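Long-range contacts in L-lactate dehydrogenase (Trichomonas vaginalis, PDB 4UUL), which catalyses the NAD-dependent interconversion of pyruvate and L-lactate on the scaffold of the lactate/malate dehydrogenase superfamily: residues T10-Q15 and L37-I42; P44-L49 and A69-K74; H178-W183 and A192-A197; M267-P272 and I297-G302. The protein carries 1 engineered substitution. All coordinates share one frame; numbering follows the deposited sequence.

Contact 1: T10-Q15 and L37-I42; sequences TGAAGQ and LHLLDI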
loop_
_atom_site.group_PDB
_atom_site.type_symbol
_atom_site.label_atom_id
_atom_site.label_comp_id
_atom_site.label_asym_id
_atom_site.label_seq_id
_atom_site.Cartn_x
_atom_site.Cartn_y
_atom_site.Cartn_z
ATOM N N THR B 10 -6.320 6.367 -13.552
ATOM C CA THR B 10 -6.353 7.785 -13.837
ATOM C C THR B 10 -6.029 8.578 -12.595
ATOM O O THR B 10 -6.095 8.061 -11.483
ATOM C CB THR B 10 -7.721 8.238 -14.422
ATOM O OG1 THR B 10 -8.677 8.116 -13.385
ATOM C CG2 THR B 10 -8.053 7.426 -15.637
ATOM N N GLY B 11 -5.650 9.850 -12.741
ATOM C CA GLY B 11 -5.189 10.596 -11.563
ATOM C C GLY B 11 -4.005 9.934 -10.884
ATOM O O GLY B 11 -3.853 9.984 -9.664
ATOM N N ALA B 12 -3.159 9.283 -11.682
ATOM C CA ALA B 12 -2.188 8.348 -11.128
ATOM C C ALA B 12 -1.159 8.970 -10.221
ATOM O O ALA B 12 -0.570 8.248 -9.443
ATOM C CB ALA B 12 -1.538 7.531 -12.226
ATOM N N ALA B 13 -0.931 10.267 -10.348
ATOM C CA ALA B 13 0.057 10.951 -9.524
ATOM C C ALA B 13 -0.420 11.286 -8.120
ATOM O O ALA B 13 0.349 11.714 -7.278
ATOM C CB ALA B 13 0.525 12.199 -10.218
ATOM N N GLY B 14 -1.700 11.110 -7.856
ATOM C CA GLY B 14 -2.213 11.426 -6.548
ATOM C C GLY B 14 -1.940 10.355 -5.535
ATOM O O GLY B 14 -1.337 9.309 -5.837
ATOM N N GLN B 15 -2.426 10.562 -4.316
ATOM C CA GLN B 15 -2.127 9.596 -3.255
ATOM C C GLN B 15 -2.764 8.222 -3.491
ATOM O O GLN B 15 -2.151 7.205 -3.208
ATOM C CB GLN B 15 -2.514 10.123 -1.896
ATOM C CG GLN B 15 -1.970 9.225 -0.807
ATOM C CD GLN B 15 -0.476 8.934 -0.946
ATOM O OE1 GLN B 15 -0.076 7.787 -1.033
ATOM N NE2 GLN B 15 0.343 9.982 -0.988
ATOM N N LEU B 37 0.968 -1.420 -16.177
ATOM C CA LEU B 37 0.208 -0.263 -15.652
ATOM C C LEU B 37 0.211 0.876 -16.648
ATOM O O LEU B 37 1.244 1.321 -17.101
ATOM C CB LEU B 37 0.786 0.199 -14.312
ATOM C CG LEU B 37 0.741 -0.839 -13.184
ATOM C CD1 LEU B 37 1.389 -0.262 -11.967
ATOM C CD2 LEU B 37 -0.650 -1.232 -12.932
ATOM N N HIS B 38 -0.985 1.350 -16.958
ATOM C CA HIS B 38 -1.177 2.600 -17.713
ATOM C C HIS B 38 -1.529 3.667 -16.687
ATOM O O HIS B 38 -2.519 3.535 -15.965
ATOM C CB HIS B 38 -2.294 2.448 -18.713
ATOM C CG HIS B 38 -2.046 1.424 -19.770
ATOM N ND1 HIS B 38 -2.007 1.741 -21.108
ATOM C CD2 HIS B 38 -1.897 0.077 -19.712
ATOM C CE1 HIS B 38 -1.817 0.642 -21.820
ATOM N NE2 HIS B 38 -1.721 -0.382 -20.999
ATOM N N LEU B 39 -0.662 4.677 -16.570
ATOM C CA LEU B 39 -0.734 5.665 -15.502
ATOM C C LEU B 39 -0.974 7.025 -16.125
ATOM O O LEU B 39 -0.077 7.601 -16.758
ATOM C CB LEU B 39 0.565 5.639 -14.689
ATOM C CG LEU B 39 0.907 4.272 -14.106
ATOM C CD1 LEU B 39 2.294 4.273 -13.529
ATOM C CD2 LEU B 39 -0.063 3.912 -12.996
ATOM N N LEU B 40 -2.211 7.535 -16.009
ATOM C CA LEU B 40 -2.631 8.752 -16.665
ATOM C C LEU B 40 -2.762 9.889 -15.684
ATOM O O LEU B 40 -3.347 9.733 -14.608
ATOM C CB LEU B 40 -3.971 8.533 -17.378
ATOM C CG LEU B 40 -4.619 9.720 -18.077
ATOM C CD1 LEU B 40 -3.770 10.212 -19.245
ATOM C CD2 LEU B 40 -6.053 9.397 -18.534
ATOM N N ASP B 41 -2.224 11.055 -16.057
ATOM C CA ASP B 41 -2.470 12.281 -15.293
ATOM C C ASP B 41 -2.273 13.481 -16.225
ATOM O O ASP B 41 -2.137 13.292 -17.424
ATOM C CB ASP B 41 -1.649 12.322 -13.988
ATOM C CG ASP B 41 -2.367 12.990 -12.831
ATOM O OD1 ASP B 41 -3.042 14.011 -13.062
ATOM O OD2 ASP B 41 -2.283 12.457 -11.693
ATOM N N ILE B 42 -2.346 14.678 -15.674
ATOM C CA ILE B 42 -2.271 15.882 -16.462
ATOM C C ILE B 42 -0.851 16.437 -16.449
ATOM O O ILE B 42 -0.053 16.102 -15.576
ATOM C CB ILE B 42 -3.242 16.932 -15.963
ATOM C CG1 ILE B 42 -3.005 17.256 -14.493
ATOM C CG2 ILE B 42 -4.688 16.483 -16.235
ATOM C CD1 ILE B 42 -3.770 18.542 -14.059
#
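A12 N points almost straight at L40 O, 3.0 Å away with an N-H...O angle of 177°. G11 N lies equally close to L40 O, but its angle is poor, and only the A12 contact qualifies as a hydrogen bond. A12 also turns its CB toward the strand, where it rests 3.8 Å from L39 CB. L40 holds CG anti to its backbone N (chi1 177°), and its side chain meets the other segment through CD2, 4.0 Å from T10 CG2. Both segments belong to the Rossmann dinucleotide-binding site: the type I turn from G11 to G14 lies in the GxxGxxG loop after strand 5-10, predicted to bind NAD(+), while D41 stands just past the end of strand 35-40 and contacts NADH in another structure of this protein. No cofactor is bound in this chain; the D41 carboxylate lies against the loop. Its OD2 accepts from A13 N at 2.9 Å and 152° through the anti lone pair, and packs 3.2 Å from G11 C. Its OD1, also through the anti lone pair, accepts from I42 N at 2.8 Å. Across the turn G14 N bonds to G11 O, with G14 as N-cap of helix 15-25.

Contact 2: P44-L49 and A69-K74; sequences PAMNRL and ATTDPK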
loop_
_atom_site.group_PDB
_atom_site.type_symbol
_atom_site.label_atom_id
_atom_site.label_comp_id
_atom_site.label_asym_id
_atom_site.label_seq_id
_atom_site.Cartn_x
_atom_site.Cartn_y
_atom_site.Cartn_z
ATOM N N PRO B 44 0.795 19.109 -15.464
ATOM C CA PRO B 44 1.444 19.623 -14.250
ATOM C C PRO B 44 1.827 18.537 -13.237
ATOM O O PRO B 44 2.616 18.800 -12.307
ATOM C CB PRO B 44 0.389 20.564 -13.643
ATOM C CG PRO B 44 -0.596 20.839 -14.727
ATOM C CD PRO B 44 -0.539 19.707 -15.690
ATOM N N ALA B 45 1.244 17.346 -13.377
ATOM C CA ALA B 45 1.476 16.264 -12.431
ATOM C C ALA B 45 2.569 15.335 -12.893
ATOM O O ALA B 45 2.886 14.370 -12.203
ATOM C CB ALA B 45 0.219 15.483 -12.241
ATOM N N MET B 46 3.147 15.603 -14.051
ATOM C CA MET B 46 4.014 14.593 -14.641
ATOM C C MET B 46 5.317 14.373 -13.876
ATOM O O MET B 46 5.786 13.251 -13.814
ATOM C CB MET B 46 4.272 14.851 -16.126
ATOM C CG MET B 46 3.040 14.513 -16.971
ATOM S SD MET B 46 2.267 12.879 -16.727
ATOM C CE MET B 46 3.338 11.874 -17.746
ATOM N N ASN B 47 5.889 15.397 -13.254
ATOM C CA ASN B 47 7.051 15.128 -12.398
ATOM C C ASN B 47 6.710 14.192 -11.215
ATOM O O ASN B 47 7.493 13.250 -10.911
ATOM C CB ASN B 47 7.668 16.412 -11.906
ATOM C CG ASN B 47 8.463 17.116 -12.986
ATOM O OD1 ASN B 47 8.829 16.518 -14.005
ATOM N ND2 ASN B 47 8.722 18.383 -12.777
ATOM N N ARG B 48 5.548 14.403 -10.589
ATOM C CA ARG B 48 5.142 13.504 -9.526
ATOM C C ARG B 48 4.867 12.093 -10.085
ATOM O O ARG B 48 5.118 11.074 -9.434
ATOM C CB ARG B 48 3.936 14.081 -8.796
ATOM C CG ARG B 48 3.857 13.641 -7.344
ATOM C CD ARG B 48 2.743 14.298 -6.602
ATOM N NE ARG B 48 2.219 13.416 -5.566
ATOM C CZ ARG B 48 0.957 13.440 -5.133
ATOM N NH1 ARG B 48 0.083 14.292 -5.667
ATOM N NH2 ARG B 48 0.556 12.594 -4.191
ATOM N N LEU B 49 4.358 12.020 -11.308
ATOM C CA LEU B 49 4.139 10.713 -11.884
ATOM C C LEU B 49 5.462 10.013 -12.172
ATOM O O LEU B 49 5.595 8.799 -11.927
ATOM C CB LEU B 49 3.268 10.797 -13.145
ATOM C CG LEU B 49 2.760 9.446 -13.636
ATOM C CD1 LEU B 49 2.172 8.564 -12.512
ATOM C CD2 LEU B 49 1.727 9.722 -14.677
ATOM N N ALA B 69 3.653 5.967 -18.238
ATOM C CA ALA B 69 3.186 7.178 -17.557
ATOM C C ALA B 69 2.960 8.192 -18.625
ATOM O O ALA B 69 3.865 8.490 -19.445
ATOM C CB ALA B 69 4.286 7.697 -16.661
ATOM N N THR B 70 1.751 8.726 -18.686
ATOM C CA THR B 70 1.356 9.523 -19.853
ATOM C C THR B 70 0.311 10.576 -19.526
ATOM O O THR B 70 -0.416 10.448 -18.531
ATOM C CB THR B 70 0.843 8.578 -20.954
ATOM O OG1 THR B 70 0.622 9.303 -22.151
ATOM C CG2 THR B 70 -0.446 7.884 -20.572
ATOM N N THR B 71 0.251 11.592 -20.355
ATOM C CA THR B 71 -0.883 12.506 -20.383
ATOM C C THR B 71 -1.843 12.241 -21.557
ATOM O O THR B 71 -2.822 12.935 -21.706
ATOM C CB THR B 71 -0.416 13.946 -20.491
ATOM O OG1 THR B 71 0.281 14.116 -21.723
ATOM C CG2 THR B 71 0.540 14.256 -19.346
ATOM N N ASP B 72 -1.530 11.268 -22.390
ATOM C CA ASP B 72 -2.213 11.031 -23.643
ATOM C C ASP B 72 -3.302 9.976 -23.478
ATOM O O ASP B 72 -3.008 8.814 -23.120
ATOM C CB ASP B 72 -1.223 10.491 -24.675
ATOM C CG ASP B 72 -1.877 10.214 -25.977
ATOM O OD1 ASP B 72 -2.468 11.161 -26.505
ATOM O OD2 ASP B 72 -1.841 9.059 -26.452
ATOM N N PRO B 73 -4.558 10.325 -23.748
ATOM C CA PRO B 73 -5.618 9.313 -23.672
ATOM C C PRO B 73 -5.394 8.016 -24.446
ATOM O O PRO B 73 -5.586 6.937 -23.885
ATOM C CB PRO B 73 -6.851 10.078 -24.164
ATOM C CG PRO B 73 -6.584 11.468 -23.693
ATOM C CD PRO B 73 -5.102 11.674 -23.949
ATOM N N LYS B 74 -4.989 8.072 -25.709
ATOM C CA LYS B 74 -4.819 6.824 -26.450
ATOM C C LYS B 74 -3.804 5.901 -25.766
ATOM O O LYS B 74 -4.085 4.708 -25.538
ATOM C CB LYS B 74 -4.381 7.038 -27.894
ATOM C CG LYS B 74 -4.319 5.719 -28.636
ATOM C CD LYS B 74 -4.040 5.898 -30.101
ATOM C CE LYS B 74 -4.006 4.550 -30.821
ATOM N NZ LYS B 74 -3.949 4.735 -32.288
#
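M46 reaches from the first turn of helix 46-57 to the end of strand 64-70, and its bent chain explains how. CG stands anti to the carbonyl carbon (chi1 -74°), and two further bends, chi2 -51° and chi3 -82°, fold SD and then CE round so that three successive atoms lie against residues 69-71. CG and SD both press on T71 CG2: M46 SD is 3.4 Å from that methyl, and M46 CG at 3.5 Å is tighter than usual van der Waals contact. CE continues onto backbone, 3.6 Å from T70 N and 3.8 Å from A69 C. T71 offers its methyl because OG1 takes the place between backbone N and carbonyl carbon, which leaves CG2 beside the backbone N. Three residues on, L49 sets CG anti to its own N, and its CG-CD2 bond lies against A69 CB, L49 CG and CD2 each 3.8 Å from it. The T70 side chain starts away from the helix; its OG1 accepts from D72 N at 2.9 Å in an ST turn leading into helix 73-77. No hydrogen bond crosses between the segments. N47 packs on H235 of the second subunit. Helix packed on the strand that follows it is the arrangement of a beta-alpha-beta crossover, here strand 35-40, helix 46-57 and strand 64-70 of the Rossmann fold.

Contact 3: H178-W183 and A192-A197; sequences HDIIVW and ADLTQA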
loop_
_atom_site.group_PDB
_atom_site.type_symbol
_atom_site.label_atom_id
_atom_site.label_comp_id
_atom_site.label_asym_id
_atom_site.label_seq_id
_atom_site.Cartn_x
_atom_site.Cartn_y
_atom_site.Cartn_z
ATOM N N HIS B 178 -22.713 -9.877 9.519
ATOM C CA HIS B 178 -23.101 -10.350 8.199
ATOM C C HIS B 178 -24.203 -9.489 7.619
ATOM O O HIS B 178 -25.089 -9.056 8.336
ATOM C CB HIS B 178 -23.622 -11.791 8.313
ATOM C CG HIS B 178 -22.645 -12.713 8.952
ATOM N ND1 HIS B 178 -21.620 -13.321 8.257
ATOM C CD2 HIS B 178 -22.512 -13.100 10.238
ATOM C CE1 HIS B 178 -20.906 -14.061 9.095
ATOM N NE2 HIS B 178 -21.428 -13.940 10.303
ATOM N N ASP B 179 -24.139 -9.300 6.315
ATOM C CA ASP B 179 -25.249 -8.749 5.526
ATOM C C ASP B 179 -25.584 -7.304 5.827
ATOM O O ASP B 179 -26.744 -6.898 5.705
ATOM C CB ASP B 179 -26.490 -9.639 5.627
ATOM C CG ASP B 179 -26.256 -11.002 5.058
ATOM O OD1 ASP B 179 -25.477 -11.146 4.094
ATOM O OD2 ASP B 179 -26.844 -11.952 5.598
ATOM N N ILE B 180 -24.584 -6.497 6.136
ATOM C CA ILE B 180 -24.709 -5.033 6.048
ATOM C C ILE B 180 -24.634 -4.622 4.577
ATOM O O ILE B 180 -23.800 -5.130 3.842
ATOM C CB ILE B 180 -23.607 -4.331 6.857
ATOM C CG1 ILE B 180 -23.773 -4.648 8.341
ATOM C CG2 ILE B 180 -23.608 -2.834 6.573
ATOM C CD1 ILE B 180 -22.655 -4.073 9.199
ATOM N N ILE B 181 -25.513 -3.705 4.147
ATOM C CA ILE B 181 -25.546 -3.323 2.746
ATOM C C ILE B 181 -25.592 -1.807 2.636
ATOM O O ILE B 181 -26.291 -1.150 3.409
ATOM C CB ILE B 181 -26.814 -3.876 2.061
ATOM C CG1 ILE B 181 -26.942 -5.384 2.290
ATOM C CG2 ILE B 181 -26.835 -3.495 0.575
ATOM C CD1 ILE B 181 -28.324 -5.887 1.958
ATOM N N VAL B 182 -24.885 -1.270 1.639
ATOM C CA VAL B 182 -25.001 0.140 1.303
ATOM C C VAL B 182 -25.718 0.211 -0.045
ATOM O O VAL B 182 -25.254 -0.379 -1.018
ATOM C CB VAL B 182 -23.601 0.792 1.218
ATOM C CG1 VAL B 182 -23.738 2.090 0.628
ATOM C CG2 VAL B 182 -23.002 0.822 2.602
ATOM N N TRP B 183 -26.892 0.843 -0.069
ATOM C CA TRP B 183 -27.696 0.875 -1.283
ATOM C C TRP B 183 -27.727 2.291 -1.892
ATOM O O TRP B 183 -27.708 3.286 -1.156
ATOM C CB TRP B 183 -29.169 0.523 -1.009
ATOM C CG TRP B 183 -29.528 -0.739 -0.309
ATOM C CD1 TRP B 183 -29.463 -0.986 1.029
ATOM C CD2 TRP B 183 -30.150 -1.885 -0.899
ATOM N NE1 TRP B 183 -30.004 -2.220 1.309
ATOM C CE2 TRP B 183 -30.441 -2.792 0.140
ATOM C CE3 TRP B 183 -30.485 -2.233 -2.217
ATOM C CZ2 TRP B 183 -31.068 -4.007 -0.092
ATOM C CZ3 TRP B 183 -31.162 -3.427 -2.433
ATOM C CH2 TRP B 183 -31.423 -4.294 -1.382
ATOM N N ALA B 192 -27.457 3.235 4.363
ATOM C CA ALA B 192 -26.618 2.299 5.133
ATOM C C ALA B 192 -27.618 1.409 5.899
ATOM O O ALA B 192 -28.154 1.778 6.957
ATOM C CB ALA B 192 -25.678 3.073 6.058
ATOM N N ASP B 193 -27.896 0.268 5.321
ATOM C CA ASP B 193 -28.959 -0.621 5.759
ATOM C C ASP B 193 -28.450 -1.693 6.714
ATOM O O ASP B 193 -27.562 -2.498 6.353
ATOM C CB ASP B 193 -29.532 -1.287 4.516
ATOM C CG ASP B 193 -30.634 -2.312 4.796
ATOM O OD1 ASP B 193 -31.297 -2.224 5.842
ATOM O OD2 ASP B 193 -30.829 -3.185 3.915
ATOM N N LEU B 194 -28.966 -1.671 7.929
ATOM C CA LEU B 194 -28.711 -2.673 8.931
ATOM C C LEU B 194 -29.852 -3.635 9.107
ATOM O O LEU B 194 -29.772 -4.497 9.990
ATOM C CB LEU B 194 -28.387 -2.010 10.269
ATOM C CG LEU B 194 -27.159 -1.102 10.280
ATOM C CD1 LEU B 194 -26.863 -0.567 11.699
ATOM C CD2 LEU B 194 -25.905 -1.757 9.630
ATOM N N THR B 195 -30.934 -3.476 8.355
ATOM C CA THR B 195 -32.153 -4.282 8.602
ATOM C C THR B 195 -32.056 -5.751 8.215
ATOM O O THR B 195 -32.894 -6.538 8.651
ATOM C CB THR B 195 -33.402 -3.669 7.971
ATOM O OG1 THR B 195 -33.325 -3.771 6.565
ATOM C CG2 THR B 195 -33.567 -2.235 8.374
ATOM N N GLN B 196 -31.048 -6.122 7.415
ATOM C CA GLN B 196 -30.794 -7.522 7.097
ATOM C C GLN B 196 -29.754 -8.126 8.026
ATOM O O GLN B 196 -29.613 -9.341 8.088
ATOM C CB GLN B 196 -30.226 -7.708 5.699
ATOM C CG GLN B 196 -30.632 -6.668 4.657
ATOM C CD GLN B 196 -32.100 -6.710 4.284
ATOM O OE1 GLN B 196 -32.799 -7.764 4.384
ATOM N NE2 GLN B 196 -32.575 -5.590 3.773
ATOM N N ALA B 197 -29.023 -7.287 8.747
ATOM C CA ALA B 197 -27.755 -7.727 9.300
ATOM C C ALA B 197 -27.908 -8.637 10.513
ATOM O O ALA B 197 -28.806 -8.463 11.360
ATOM C CB ALA B 197 -26.919 -6.530 9.673
HETATM O O HOH W 1 -28.504 -5.043 6.721
HETATM O O HOH W 2 -27.956 -11.706 8.008
#
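W183 NE1 donates to D193 OD2 at 2.9 Å, on the anti side, somewhat out of the carboxylate plane, and the oxygen lies close to the indole plane. The syn lone pair of the same OD2 accepts from Q196 NE2 at 3.0 Å, which also bonds to K304 O. The second oxygen, D193 OD1, is gripped twice: T195 OG1 donates at 2.7 Å to its syn lone pair, and T195 N comes from above the carboxylate plane at 2.8 Å, closing an Asx turn. Four donors thus satisfy a buried acid. Its CG stands anti to the backbone N (chi1 178°), alongside W183, and its CB lies in plane at the indole edge. The backbones pair through I181 N to D193 O (3.2 Å) and D193 N to I181 O (2.9 Å). D193 O accepts a second hydrogen bond, from water 1, which also donates to D179 O and accepts from Q196 N. Water 2 donates to D179 OD2 and Q196 O. On the I180 side the packing is apolar, I180 CG1 lying 3.8 Å from L194 CD2. The strands form an antiparallel beta hairpin of the C-terminal domain, whose loop carries H186, the predicted proton acceptor.

Contact 4: M267-P272 and I297-G302; sequences MGIPVP and IHVVEG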
loop_
_atom_site.group_PDB
_atom_site.type_symbol
_atom_site.label_atom_id
_atom_site.label_comp_id
_atom_site.label_asym_id
_atom_site.label_seq_id
_atom_site.Cartn_x
_atom_site.Cartn_y
_atom_site.Cartn_z
ATOM N N MET B 267 -22.016 -2.893 -4.433
ATOM C CA MET B 267 -21.411 -2.405 -5.638
ATOM C C MET B 267 -22.420 -1.538 -6.414
ATOM O O MET B 267 -23.581 -1.923 -6.548
ATOM C CB MET B 267 -21.004 -3.576 -6.549
ATOM C CG MET B 267 -19.972 -4.491 -5.952
ATOM S SD MET B 267 -19.606 -5.897 -7.048
ATOM C CE MET B 267 -17.965 -6.239 -6.620
ATOM N N GLY B 268 -21.968 -0.396 -6.948
ATOM C CA GLY B 268 -22.795 0.394 -7.842
ATOM C C GLY B 268 -22.776 -0.242 -9.197
ATOM O O GLY B 268 -21.713 -0.400 -9.790
ATOM N N ILE B 269 -23.955 -0.574 -9.716
ATOM C CA ILE B 269 -24.046 -1.178 -11.044
ATOM C C ILE B 269 -25.175 -0.527 -11.801
ATOM O O ILE B 269 -26.142 -0.055 -11.209
ATOM C CB ILE B 269 -24.218 -2.708 -11.013
ATOM C CG1 ILE B 269 -25.405 -3.090 -10.123
ATOM C CG2 ILE B 269 -22.961 -3.388 -10.543
ATOM C CD1 ILE B 269 -25.856 -4.535 -10.309
ATOM N N PRO B 270 -25.052 -0.497 -13.132
ATOM C CA PRO B 270 -26.238 -0.154 -13.935
ATOM C C PRO B 270 -27.399 -1.008 -13.466
ATOM O O PRO B 270 -27.275 -2.217 -13.360
ATOM C CB PRO B 270 -25.800 -0.555 -15.359
ATOM C CG PRO B 270 -24.298 -0.392 -15.321
ATOM C CD PRO B 270 -23.932 -0.942 -13.959
ATOM N N VAL B 271 -28.540 -0.394 -13.211
ATOM C CA VAL B 271 -29.636 -1.143 -12.613
ATOM C C VAL B 271 -30.086 -2.243 -13.546
ATOM O O VAL B 271 -30.457 -1.957 -14.672
ATOM C CB VAL B 271 -30.847 -0.216 -12.293
ATOM C CG1 VAL B 271 -32.069 -1.003 -11.939
ATOM C CG2 VAL B 271 -30.495 0.771 -11.176
ATOM N N PRO B 272 -30.114 -3.513 -13.083
ATOM C CA PRO B 272 -30.628 -4.595 -13.935
ATOM C C PRO B 272 -32.143 -4.528 -14.065
ATOM O O PRO B 272 -32.838 -4.365 -13.105
ATOM C CB PRO B 272 -30.230 -5.899 -13.196
ATOM C CG PRO B 272 -29.199 -5.500 -12.193
ATOM C CD PRO B 272 -29.516 -4.042 -11.848
ATOM N N ILE B 297 -21.381 -9.912 -12.330
ATOM C CA ILE B 297 -21.977 -9.394 -11.114
ATOM C C ILE B 297 -23.450 -9.774 -11.070
ATOM O O ILE B 297 -24.154 -9.619 -12.066
ATOM C CB ILE B 297 -21.846 -7.841 -11.034
ATOM C CG1 ILE B 297 -20.373 -7.424 -11.053
ATOM C CG2 ILE B 297 -22.475 -7.311 -9.750
ATOM C CD1 ILE B 297 -20.188 -5.916 -11.147
ATOM N N HIS B 298 -23.928 -10.226 -9.908
ATOM C CA HIS B 298 -25.360 -10.501 -9.716
ATOM C C HIS B 298 -25.853 -9.838 -8.465
ATOM O O HIS B 298 -25.183 -9.859 -7.464
ATOM C CB HIS B 298 -25.619 -12.009 -9.605
ATOM C CG HIS B 298 -25.084 -12.791 -10.755
ATOM N ND1 HIS B 298 -25.776 -12.936 -11.932
ATOM C CD2 HIS B 298 -23.908 -13.426 -10.934
ATOM C CE1 HIS B 298 -25.064 -13.661 -12.777
ATOM N NE2 HIS B 298 -23.926 -13.975 -12.191
ATOM N N VAL B 299 -27.020 -9.244 -8.503
ATOM C CA VAL B 299 -27.672 -8.752 -7.319
ATOM C C VAL B 299 -28.155 -9.944 -6.485
ATOM O O VAL B 299 -28.770 -10.863 -6.989
ATOM C CB VAL B 299 -28.871 -7.844 -7.711
ATOM C CG1 VAL B 299 -29.667 -7.444 -6.501
ATOM C CG2 VAL B 299 -28.428 -6.608 -8.472
ATOM N N VAL B 300 -27.851 -9.910 -5.203
ATOM C CA VAL B 300 -28.179 -10.990 -4.286
ATOM C C VAL B 300 -29.674 -10.910 -4.013
ATOM O O VAL B 300 -30.196 -9.837 -3.655
ATOM C CB VAL B 300 -27.415 -10.830 -2.991
ATOM C CG1 VAL B 300 -27.825 -11.919 -2.001
ATOM C CG2 VAL B 300 -25.909 -10.882 -3.251
ATOM N N GLU B 301 -30.347 -12.040 -4.214
ATOM C CA GLU B 301 -31.782 -12.130 -3.976
ATOM C C GLU B 301 -32.081 -12.451 -2.521
ATOM O O GLU B 301 -31.230 -12.990 -1.848
ATOM C CB GLU B 301 -32.392 -13.235 -4.850
ATOM C CG GLU B 301 -32.105 -13.082 -6.326
ATOM C CD GLU B 301 -33.300 -12.734 -7.177
ATOM O OE1 GLU B 301 -34.423 -13.172 -6.883
ATOM O OE2 GLU B 301 -33.109 -12.062 -8.198
ATOM N N GLY B 302 -33.282 -12.144 -2.045
ATOM C CA GLY B 302 -33.734 -12.684 -0.782
ATOM C C GLY B 302 -33.706 -11.718 0.373
ATOM O O GLY B 302 -34.195 -12.016 1.442
#
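Strands 267-270 and 297-299 run nearly perpendicular, their directions 95° apart and their axes approaching to 9.4 Å, too far for backbone pairing, and no hydrogen bond joins them. Both are outer strands of the three-stranded antiparallel sheet of the C-terminal alpha/beta domain, with strand 284-291 between them. The wide angle between strands that flank a common neighbour implies strong twist and curl in this sheet, which would let side chains of its two outer strands meet.

I297 has the most surface buried by the contact. It holds CG1 anti to the carbonyl carbon (chi1 -60°), and the end of that branch, CD1, lies 3.8 Å from I269 CG2 and 4.1 Å from M267 SD. The other branch takes part as well, I297 CG2 lying 4.0 Å from I269 CG2. The two isoleucines slide past each other in opposite directions, whereas the M267 side chain, extended beyond CG, crosses that of I297 at a slant. I269 places CG1 between its backbone N and carbonyl carbon (chi1 53°); CG2 is thereby given to I297, and the other branch runs on to V299.

Around this patch W255 of helix 242-257 packs on I297, H251 of the same helix on M267, and Y277 on V299. On the edge of strand 265-270 away from strand 284-291, the backbone of G268 bonds to S153, next to the NADH contact L154. A single methyl completes the row: V299 CG2 sits 3.8 Å from I269 CD1 and 4.0 Å from P272 CG.

In the fold
Contacts 1 and 2 share the Rossmann domain and touch directly: L39 O lies 2.9 Å from T70 N, a probable hydrogen bond between neighbouring strands 35-40 and 64-70. L49 packs on A12, coupling the helix of contact 2 to the cofactor loop. Contacts 3 and 4 belong to the C-terminal domain, with nearest atoms about 5 Å apart, and Y277 meets both W183 and V299. Contact 3 is the buried one and the most polar, its acid ringed by donors; the other three are partly buried. Contact 1 joins strand tip and loop by backbone and carboxylate bonds, whereas contacts 2 and 4 rest on apolar packing. Contact 2 lies farthest out, about 23 Å from the chain's centre to its own centre.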